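Local coordinates for protein pyruvate carboxylase n-terminal domain (Aquifex aeolicus, PDB 1ULZ) that forms the biotin carboxylase subunit of a pyruvate carboxylase, a protein with an ATP-grasp domain and a biotin carboxylase C-terminal domain, at residues I202-H207 and T436-E441. The protein carries 1 engineered substitution. Sequence-based numbering, arbitrary orientation.
Sequences IENPKH and TTKYLE
Thr-437 binds the carbonyl oxygen of Pro-205 twice, joining a type I beta turn, Thr-436 to Tyr-439, to the approach of strand 206-214. The turn comes from the biotin carboxylase C-terminal region, the strand from the ATP-grasp part of the chain. The contact joins these two parts near the protein surface. The backbone N of Thr-437 donates to Pro-205 O at 3.0 Å, and the bond is nearly straight (N-H...O 165°). OG1 of Thr-437 donates to the same Pro-205 O at 2.8 Å, tilted 26° from the carbonyl plane. Chi1 of Thr-437 (53°) sets OG1 between the backbone N and the carbonyl carbon. From there OG1 and the backbone N-H can both reach the one oxygen. OG1 of Thr-437 also lies 3.7 Å from CG of the Pro-205 ring, and the two side chains cross at about a right angle.

Two further bonds lie within the turn. Tyr-439 N bonds to Thr-436 O at 2.9 Å. Lys-438 N donates to Thr-436 OG1 at 3.3 Å, which makes an ST turn.

The side chains of Lys-206 and His-207 have their polar partners outside the turn. Lys-206 NZ hydrogen-bonds Phe-435 O and forms a salt bridge with Asp-227. His-207 NE2 hydrogen-bonds Glu-209 OE2. The backbone N of His-207 is hydrogen-bonded to Ser-229 OG.

Two methyls pack against the other chain segment. CG2 of Thr-437 lies 4.2 Å from CB of His-207, and CG2 of Thr-436 rests 3.6 Å from Asn-204 O.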
loop_
_atom_site.group_PDB
_atom_site.type_symbol
_atom_site.label_atom_id
_atom_site.label_comp_id
_atom_site.label_asym_id
_atom_site.label_seq_id
_atom_site.Cartn_x
_atom_site.Cartn_y
_atom_site.Cartn_z
ATOM N N ILE A 202 21.368 -27.490 -16.017
ATOM C CA ILE A 202 21.118 -26.049 -15.904
ATOM C C ILE A 202 21.714 -25.652 -14.563
ATOM O O ILE A 202 21.058 -25.743 -13.525
ATOM C CB ILE A 202 19.608 -25.725 -15.900
ATOM C CG1 ILE A 202 18.927 -26.420 -17.081
ATOM C CG2 ILE A 202 19.404 -24.219 -16.017
ATOM C CD1 ILE A 202 19.516 -26.040 -18.429
ATOM N N GLU A 203 22.966 -25.212 -14.598
ATOM C CA GLU A 203 23.712 -24.855 -13.395
ATOM C C GLU A 203 23.468 -23.453 -12.829
ATOM O O GLU A 203 23.365 -22.477 -13.579
ATOM C CB GLU A 203 25.203 -25.060 -13.681
ATOM C CG GLU A 203 26.123 -24.796 -12.520
ATOM C CD GLU A 203 27.488 -25.419 -12.729
ATOM O OE1 GLU A 203 27.973 -25.421 -13.886
ATOM O OE2 GLU A 203 28.073 -25.900 -11.730
ATOM N N ASN A 204 23.414 -23.357 -11.499
ATOM C CA ASN A 204 23.163 -22.075 -10.834
ATOM C C ASN A 204 21.896 -21.506 -11.461
ATOM O O ASN A 204 21.896 -20.388 -11.980
ATOM C CB ASN A 204 24.318 -21.099 -11.084
ATOM C CG ASN A 204 25.649 -21.596 -10.529
ATOM O OD1 ASN A 204 26.708 -21.078 -10.890
ATOM N ND2 ASN A 204 25.599 -22.592 -9.644
ATOM N N PRO A 205 20.800 -22.275 -11.438
ATOM C CA PRO A 205 19.550 -21.798 -12.033
ATOM C C PRO A 205 18.775 -20.765 -11.233
ATOM O O PRO A 205 18.903 -20.663 -10.011
ATOM C CB PRO A 205 18.745 -23.081 -12.199
ATOM C CG PRO A 205 19.140 -23.854 -10.963
ATOM C CD PRO A 205 20.646 -23.647 -10.918
ATOM N N LYS A 206 17.974 -19.993 -11.954
ATOM C CA LYS A 206 17.102 -19.009 -11.341
ATOM C C LYS A 206 15.719 -19.628 -11.452
ATOM O O LYS A 206 15.441 -20.386 -12.386
ATOM C CB LYS A 206 17.115 -17.693 -12.116
ATOM C CG LYS A 206 17.977 -16.601 -11.525
ATOM C CD LYS A 206 17.907 -15.348 -12.392
ATOM C CE LYS A 206 18.726 -14.203 -11.820
ATOM N NZ LYS A 206 18.225 -13.789 -10.481
ATOM N N HIS A 207 14.862 -19.329 -10.486
ATOM C CA HIS A 207 13.495 -19.819 -10.506
ATOM C C HIS A 207 12.679 -18.656 -11.061
ATOM O O HIS A 207 12.521 -17.633 -10.393
ATOM C CB HIS A 207 13.036 -20.161 -9.085
ATOM C CG HIS A 207 11.561 -20.386 -8.961
ATOM N ND1 HIS A 207 11.013 -21.632 -8.753
ATOM C CD2 HIS A 207 10.519 -19.522 -9.016
ATOM C CE1 HIS A 207 9.696 -21.528 -8.687
ATOM N NE2 HIS A 207 9.370 -20.257 -8.845
ATOM N N THR A 436 21.032 -16.308 -7.530
ATOM C CA THR A 436 20.458 -17.523 -8.092
ATOM C C THR A 436 19.855 -18.323 -6.946
ATOM O O THR A 436 19.873 -17.882 -5.795
ATOM C CB THR A 436 21.527 -18.393 -8.804
ATOM O OG1 THR A 436 22.458 -18.903 -7.842
ATOM C CG2 THR A 436 22.275 -17.567 -9.844
ATOM N N THR A 437 19.324 -19.498 -7.256
ATOM C CA THR A 437 18.718 -20.339 -6.236
ATOM C C THR A 437 19.708 -20.763 -5.160
ATOM O O THR A 437 19.310 -21.257 -4.105
ATOM C CB THR A 437 18.093 -21.603 -6.853
ATOM O OG1 THR A 437 19.069 -22.272 -7.668
ATOM C CG2 THR A 437 16.877 -21.229 -7.705
ATOM N N LYS A 438 20.998 -20.573 -5.414
ATOM C CA LYS A 438 21.997 -20.959 -4.422
ATOM C C LYS A 438 22.604 -19.741 -3.734
ATOM O O LYS A 438 23.709 -19.803 -3.179
ATOM C CB LYS A 438 23.096 -21.790 -5.079
ATOM C CG LYS A 438 23.892 -21.054 -6.117
ATOM C CD LYS A 438 24.336 -22.007 -7.208
ATOM C CE LYS A 438 24.757 -23.358 -6.637
ATOM N NZ LYS A 438 23.576 -24.193 -6.215
ATOM N N TYR A 439 21.865 -18.637 -3.766
ATOM C CA TYR A 439 22.315 -17.397 -3.161
ATOM C C TYR A 439 22.695 -17.518 -1.689
ATOM O O TYR A 439 23.764 -17.068 -1.291
ATOM C CB TYR A 439 21.244 -16.304 -3.326
ATOM C CG TYR A 439 21.558 -15.031 -2.573
ATOM C CD1 TYR A 439 21.218 -14.890 -1.236
ATOM C CD2 TYR A 439 22.230 -13.984 -3.191
ATOM C CE1 TYR A 439 21.536 -13.744 -0.533
ATOM C CE2 TYR A 439 22.556 -12.829 -2.493
ATOM C CZ TYR A 439 22.206 -12.719 -1.167
ATOM O OH TYR A 439 22.521 -11.578 -0.463
ATOM N N LEU A 440 21.824 -18.108 -0.879
ATOM C CA LEU A 440 22.110 -18.237 0.546
ATOM C C LEU A 440 23.357 -19.071 0.814
ATOM O O LEU A 440 24.209 -18.694 1.624
ATOM C CB LEU A 440 20.909 -18.834 1.282
ATOM C CG LEU A 440 19.743 -17.860 1.471
ATOM C CD1 LEU A 440 18.657 -18.512 2.320
ATOM C CD2 LEU A 440 20.257 -16.586 2.139
ATOM N N GLU A 441 23.462 -20.202 0.132
ATOM C CA GLU A 441 24.616 -21.072 0.290
ATOM C C GLU A 441 25.889 -20.294 -0.040
ATOM O O GLU A 441 26.910 -20.450 0.628
ATOM C CB GLU A 441 24.464 -22.287 -0.628
ATOM C CG GLU A 441 25.668 -23.207 -0.689
ATOM C CD GLU A 441 25.318 -24.549 -1.302
ATOM O OE1 GLU A 441 24.620 -24.555 -2.337
ATOM O OE2 GLU A 441 25.740 -25.596 -0.758
#